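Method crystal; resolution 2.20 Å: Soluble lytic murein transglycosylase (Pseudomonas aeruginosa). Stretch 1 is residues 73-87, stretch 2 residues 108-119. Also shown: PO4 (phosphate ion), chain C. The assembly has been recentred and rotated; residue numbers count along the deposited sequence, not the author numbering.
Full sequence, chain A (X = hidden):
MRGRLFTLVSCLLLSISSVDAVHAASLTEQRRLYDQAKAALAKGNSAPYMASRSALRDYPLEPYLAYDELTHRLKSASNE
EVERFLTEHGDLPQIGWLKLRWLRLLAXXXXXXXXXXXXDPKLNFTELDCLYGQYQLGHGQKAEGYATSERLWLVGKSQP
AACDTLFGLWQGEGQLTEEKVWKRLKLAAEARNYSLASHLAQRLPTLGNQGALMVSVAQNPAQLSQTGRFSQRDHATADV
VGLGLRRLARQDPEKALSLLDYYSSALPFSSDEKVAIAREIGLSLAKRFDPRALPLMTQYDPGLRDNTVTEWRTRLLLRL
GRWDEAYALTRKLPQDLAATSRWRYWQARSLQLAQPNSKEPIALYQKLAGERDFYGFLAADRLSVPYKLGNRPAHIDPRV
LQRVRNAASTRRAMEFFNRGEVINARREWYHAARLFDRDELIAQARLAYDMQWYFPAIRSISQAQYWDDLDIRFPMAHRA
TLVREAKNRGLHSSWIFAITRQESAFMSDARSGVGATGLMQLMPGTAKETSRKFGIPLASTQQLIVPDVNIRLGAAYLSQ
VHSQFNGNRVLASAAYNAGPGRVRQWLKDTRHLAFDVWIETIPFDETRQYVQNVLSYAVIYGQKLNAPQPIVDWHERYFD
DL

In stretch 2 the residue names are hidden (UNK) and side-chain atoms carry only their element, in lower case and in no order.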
# COMPACT_ATOMS: atom_id res chain seq x y z
N ARG A 73 -17.96 17.74 26.76
CA ARG A 73 -17.81 17.90 28.20
C ARG A 73 -17.00 16.77 28.82
O ARG A 73 -17.17 16.44 29.99
CB ARG A 73 -19.18 18.01 28.88
CG ARG A 73 -20.12 16.91 28.57
CD ARG A 73 -21.37 17.06 29.43
NE ARG A 73 -22.32 15.99 29.12
CZ ARG A 73 -22.26 14.78 29.64
NH1 ARG A 73 -21.32 14.47 30.53
NH2 ARG A 73 -23.16 13.87 29.28
N LEU A 74 -16.07 16.21 28.05
CA LEU A 74 -15.37 15.02 28.50
C LEU A 74 -14.53 15.30 29.74
O LEU A 74 -14.38 14.41 30.60
CB LEU A 74 -14.53 14.48 27.34
CG LEU A 74 -13.65 13.28 27.66
CD1 LEU A 74 -14.55 12.07 27.76
CD2 LEU A 74 -12.66 13.08 26.54
N LYS A 75 -13.99 16.51 29.87
CA LYS A 75 -13.18 16.84 31.04
C LYS A 75 -14.01 16.86 32.33
O LYS A 75 -13.44 16.77 33.42
CB LYS A 75 -12.46 18.18 30.83
CG LYS A 75 -11.44 18.51 31.94
CD LYS A 75 -10.43 19.57 31.55
CE LYS A 75 -9.76 20.14 32.80
NZ LYS A 75 -9.00 21.39 32.52
N SER A 76 -15.33 16.91 32.22
CA SER A 76 -16.20 16.86 33.38
C SER A 76 -16.92 15.53 33.55
O SER A 76 -17.55 15.33 34.59
CB SER A 76 -17.24 17.98 33.31
OG SER A 76 -16.59 19.23 33.18
N ALA A 77 -16.86 14.64 32.58
CA ALA A 77 -17.69 13.44 32.62
C ALA A 77 -17.16 12.43 33.63
O ALA A 77 -15.95 12.23 33.75
CB ALA A 77 -17.79 12.82 31.23
N SER A 78 -18.07 11.78 34.35
CA SER A 78 -17.67 10.75 35.29
C SER A 78 -17.06 9.55 34.55
O SER A 78 -17.35 9.30 33.37
CB SER A 78 -18.87 10.27 36.09
OG SER A 78 -19.78 9.62 35.22
N ASN A 79 -16.21 8.80 35.27
CA ASN A 79 -15.73 7.51 34.76
C ASN A 79 -16.90 6.61 34.39
O ASN A 79 -16.86 5.92 33.37
CB ASN A 79 -14.89 6.79 35.81
CG ASN A 79 -13.51 7.39 35.99
OD1 ASN A 79 -13.21 8.48 35.50
ND2 ASN A 79 -12.66 6.66 36.72
N GLU A 80 -17.95 6.63 35.22
CA GLU A 80 -19.11 5.77 34.99
C GLU A 80 -19.74 6.04 33.63
O GLU A 80 -20.04 5.11 32.88
CB GLU A 80 -20.14 5.99 36.11
CG GLU A 80 -19.69 5.48 37.49
CD GLU A 80 -18.62 6.37 38.17
OE1 GLU A 80 -18.41 7.53 37.73
OE2 GLU A 80 -18.02 5.91 39.17
N GLU A 81 -19.96 7.32 33.31
CA GLU A 81 -20.61 7.64 32.04
C GLU A 81 -19.73 7.27 30.86
O GLU A 81 -20.20 6.67 29.89
CB GLU A 81 -20.98 9.12 31.99
CG GLU A 81 -21.87 9.44 30.81
CD GLU A 81 -22.23 10.91 30.70
OE1 GLU A 81 -21.81 11.70 31.58
OE2 GLU A 81 -22.93 11.28 29.73
N VAL A 82 -18.44 7.62 30.91
CA VAL A 82 -17.55 7.32 29.79
C VAL A 82 -17.43 5.82 29.60
O VAL A 82 -17.55 5.31 28.49
CB VAL A 82 -16.16 7.96 30.00
CG1 VAL A 82 -15.26 7.63 28.81
CG2 VAL A 82 -16.28 9.46 30.17
N GLU A 83 -17.16 5.09 30.69
CA GLU A 83 -17.05 3.64 30.61
C GLU A 83 -18.30 3.05 30.00
O GLU A 83 -18.23 2.19 29.11
CB GLU A 83 -16.80 3.06 31.99
CG GLU A 83 -15.39 3.27 32.49
CD GLU A 83 -15.24 2.91 33.95
OE1 GLU A 83 -16.26 2.54 34.58
OE2 GLU A 83 -14.10 3.00 34.47
N ARG A 84 -19.46 3.55 30.43
CA ARG A 84 -20.72 3.10 29.87
C ARG A 84 -20.79 3.37 28.37
O ARG A 84 -21.23 2.51 27.60
CB ARG A 84 -21.87 3.79 30.60
CG ARG A 84 -23.22 3.55 29.98
CD ARG A 84 -24.28 4.23 30.82
NE ARG A 84 -25.59 3.96 30.27
CZ ARG A 84 -26.22 4.78 29.43
NH1 ARG A 84 -25.61 5.90 29.09
NH2 ARG A 84 -27.43 4.47 28.95
N PHE A 85 -20.34 4.54 27.92
CA PHE A 85 -20.38 4.82 26.50
C PHE A 85 -19.44 3.91 25.72
O PHE A 85 -19.80 3.40 24.65
CB PHE A 85 -20.05 6.28 26.23
CG PHE A 85 -20.29 6.69 24.82
CD1 PHE A 85 -19.30 6.57 23.86
CD2 PHE A 85 -21.53 7.18 24.45
CE1 PHE A 85 -19.54 6.95 22.54
CE2 PHE A 85 -21.78 7.57 23.15
CZ PHE A 85 -20.78 7.45 22.19
N LEU A 86 -18.22 3.71 26.22
CA LEU A 86 -17.30 2.81 25.54
C LEU A 86 -17.77 1.36 25.63
O LEU A 86 -17.49 0.56 24.73
CB LEU A 86 -15.90 2.94 26.12
CG LEU A 86 -15.29 4.34 26.01
CD1 LEU A 86 -14.11 4.42 26.95
CD2 LEU A 86 -14.86 4.63 24.58
N THR A 87 -18.48 1.02 26.71
CA THR A 87 -19.02 -0.33 26.87
C THR A 87 -20.05 -0.65 25.80
O THR A 87 -20.06 -1.75 25.25
CB THR A 87 -19.63 -0.47 28.26
OG1 THR A 87 -18.58 -0.50 29.22
CG2 THR A 87 -20.50 -1.73 28.38
N UNK A 108 -3.29 12.27 33.10
CA UNK A 108 -2.98 13.57 33.69
C UNK A 108 -3.47 13.68 35.13
O UNK A 108 -2.90 14.43 35.92
o UNK A 108 -3.53 15.39 30.52
c UNK A 108 -3.56 14.70 32.82
o UNK A 108 -1.88 14.11 31.18
c UNK A 108 -2.95 14.73 31.41
N UNK A 109 -4.50 12.91 35.51
CA UNK A 109 -5.02 12.95 36.87
C UNK A 109 -4.38 11.92 37.79
O UNK A 109 -4.76 11.85 38.96
c UNK A 109 -6.53 12.67 36.91
c UNK A 109 -8.82 12.88 36.14
n UNK A 109 -9.73 13.58 35.24
c UNK A 109 -7.40 13.42 35.96
c UNK A 109 -10.79 13.05 34.65
n UNK A 109 -11.08 11.76 34.84
n UNK A 109 -11.53 13.82 33.86
N UNK A 110 -3.49 11.07 37.29
CA UNK A 110 -3.06 9.96 38.13
C UNK A 110 -4.10 8.88 38.33
O UNK A 110 -3.92 8.03 39.21
N UNK A 111 -5.18 8.87 37.54
CA UNK A 111 -6.15 7.77 37.54
C UNK A 111 -5.58 6.57 36.77
O UNK A 111 -6.10 6.15 35.73
o UNK A 111 -8.37 6.26 37.97
o UNK A 111 -9.83 7.76 37.28
c UNK A 111 -8.65 7.37 37.46
c UNK A 111 -7.49 8.23 36.98
N UNK A 112 -4.49 6.01 37.31
CA UNK A 112 -3.74 4.97 36.62
C UNK A 112 -4.50 3.65 36.57
O UNK A 112 -4.35 2.90 35.60
c UNK A 112 -0.93 6.26 35.63
n UNK A 112 -0.18 7.75 37.13
c UNK A 112 0.54 8.02 34.74
c UNK A 112 -1.05 5.70 34.36
c UNK A 112 -0.97 6.84 37.80
c UNK A 112 -1.44 5.90 36.93
c UNK A 112 -0.14 7.41 35.80
c UNK A 112 -2.37 4.77 37.25
c UNK A 112 -0.38 6.31 33.30
c UNK A 112 0.41 7.46 33.50
N UNK A 113 -5.32 3.36 37.58
CA UNK A 113 -6.07 2.10 37.57
C UNK A 113 -7.09 2.07 36.44
O UNK A 113 -7.27 1.04 35.79
c UNK A 113 -6.76 1.88 38.91
c UNK A 113 -6.61 1.21 41.33
c UNK A 113 -5.73 0.63 42.43
n UNK A 113 -5.08 1.70 43.25
c UNK A 113 -5.83 1.50 40.05
N UNK A 114 -7.76 3.20 36.19
CA UNK A 114 -8.70 3.28 35.08
C UNK A 114 -7.97 3.35 33.74
O UNK A 114 -8.44 2.79 32.75
c UNK A 114 -10.73 4.49 34.27
o UNK A 114 -10.13 4.51 36.60
c UNK A 114 -9.60 4.51 35.27
N UNK A 115 -6.84 4.05 33.69
CA UNK A 115 -6.04 4.08 32.47
C UNK A 115 -5.68 2.67 32.01
O UNK A 115 -5.94 2.32 30.85
c UNK A 115 -3.19 6.08 29.46
c UNK A 115 -2.89 4.02 31.28
c UNK A 115 -2.20 5.12 29.25
c UNK A 115 -2.06 4.08 30.15
c UNK A 115 -4.00 6.01 30.57
c UNK A 115 -3.88 4.97 31.48
c UNK A 115 -4.77 4.91 32.69
N UNK A 116 -5.10 1.85 32.89
CA UNK A 116 -4.67 0.54 32.42
C UNK A 116 -5.83 -0.38 32.13
O UNK A 116 -5.69 -1.31 31.34
c UNK A 116 -2.35 0.54 33.40
c UNK A 116 -4.26 -0.46 34.76
c UNK A 116 -3.67 -0.19 33.35
N UNK A 117 -6.99 -0.15 32.73
CA UNK A 117 -8.13 -0.98 32.38
C UNK A 117 -8.53 -0.77 30.93
O UNK A 117 -9.09 -1.66 30.30
o UNK A 117 -8.27 -2.15 34.88
c UNK A 117 -9.18 -1.35 34.66
n UNK A 117 -10.09 -1.02 35.57
c UNK A 117 -9.32 -0.70 33.30
N UNK A 118 -8.27 0.42 30.39
CA UNK A 118 -8.73 0.77 29.05
C UNK A 118 -7.64 1.02 28.04
O UNK A 118 -7.97 1.19 26.85
c UNK A 118 -11.97 1.12 28.87
o UNK A 118 -14.59 0.44 31.27
c UNK A 118 -13.39 0.83 30.74
c UNK A 118 -10.98 1.62 29.68
c UNK A 118 -11.21 1.69 31.04
c UNK A 118 -12.40 1.30 31.57
c UNK A 118 -9.65 2.00 29.12
c UNK A 118 -13.18 0.73 29.39
N UNK A 119 -6.37 1.02 28.44
CA UNK A 119 -5.29 1.19 27.47
C UNK A 119 -5.24 0.02 26.50
O UNK A 119 -5.07 -1.13 26.91
c UNK A 119 -1.59 1.93 25.30
c UNK A 119 -1.92 0.13 27.34
c UNK A 119 -0.87 -0.03 26.45
c UNK A 119 -2.80 1.19 27.23
c UNK A 119 -0.71 0.87 25.43
o UNK A 119 0.34 0.74 24.54
c UNK A 119 -2.61 2.08 26.20
c UNK A 119 -3.95 1.34 28.18
P PO4 C . -27.76 1.08 29.66
O1 PO4 C . -27.96 2.14 28.62
O2 PO4 C . -26.36 1.16 30.18
O3 PO4 C . -28.02 -0.28 29.06
O4 PO4 C . -28.70 1.36 30.80
O HOH W 1 -13.44 13.00 32.52
O HOH W 2 -13.71 10.16 33.68
O HOH W 3 -12.66 0.56 35.59

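Position 108 carries two side-chain carbons, the second bearing two oxygens, a short carboxylate that is out of reach of stretch 1; it is Asp108. Position 109 has three carbons, a nitrogen, and then a carbon with two further nitrogens, and these terminal nitrogens approach the carbonyl oxygen of Lys75 and the side chain of Asn79. This guanidinium on a nearly extended chain identifies Arg109, whose CA-to-CB bond points toward stretch 1. Its NH2 lies 3.5 Å from Lys75 O, and its NH1 lies 4.0 Å from Asn79 OD1, which sits near the guanidinium plane.

Position 110 has no side-chain atoms, and its phi of 72° would jam a CB against the carbonyl oxygen of the preceding residue. It is Gly110, the residue that ends the preceding helix in a Schellman motif. At position 111 two carbons again end in two oxygens, one of them reaching the side-chain amide of Asn79. This is Asp111, at the N-cap position of the next helix; its OD2 accepts a hydrogen bond from Asn79 ND2 at 3.1 Å, almost perfectly straight at 178°.

Position 112 shows one carbon followed by fused five- and six-membered rings of eight carbons and one nitrogen, an indole. Trp112 keeps out of reach of stretch 1, as does position 113, where four carbons in a row end in nitrogen: Lys113.

Position 114 has one carbon carrying one oxygen and one carbon, and it packs near Asn79 and Glu83. The branching could be read as valine by shape alone, but the oxygen makes it Thr114. Its OG1 donates to Asp111 OD1 at 2.8 Å, while its CG2 lies 3.7 Å from Glu83 OE2. Although Thr114 OG1 is 3.3 Å from Asn79 ND2, the angle is too poor for a hydrogen bond.

Position 115, one carbon and a six-carbon ring without a heteroatom, is Phe115, buried but not against stretch 1. Position 116, one carbon bearing two more, is Val116, also out of reach. Position 117 has two carbons, the second carrying one oxygen and one nitrogen, and it meets stretch 1 through water; as Asn117, its ND2 donates to water 3 at 3.0 Å, and that water donates to Glu83 OE2 at 3.0 Å.

Position 118 has one carbon, then a six-carbon ring bearing an oxygen that lies 3.2 Å from Glu83 CG; its CA-to-CB bond points toward stretch 1. It is Tyr118, and its CD1 lies 4.4 Å from Leu86 CD1. Position 119 has the same composition but turns out of reach; it is Tyr119.

The two helices run almost parallel, at 2°, with axes 12.8 Å apart, so long side chains and water span much of the gap. The direct hydrogen bond joins the helix starts, and the Tyr118 side chain packs against Glu83 and Leu86 farther along. Toward the Arg109 end, water 1 lies 2.5 Å from Arg109 NH2 and 2.6 Å from Leu74 O, while water 2 lies 2.5 Å from Asn79 OD1 and 3.3 Å from Arg109 NH1, extending the polar end of a small contact that buries 353 Å².

Stretch 2 (108-119) DRGDWKTFVNYY
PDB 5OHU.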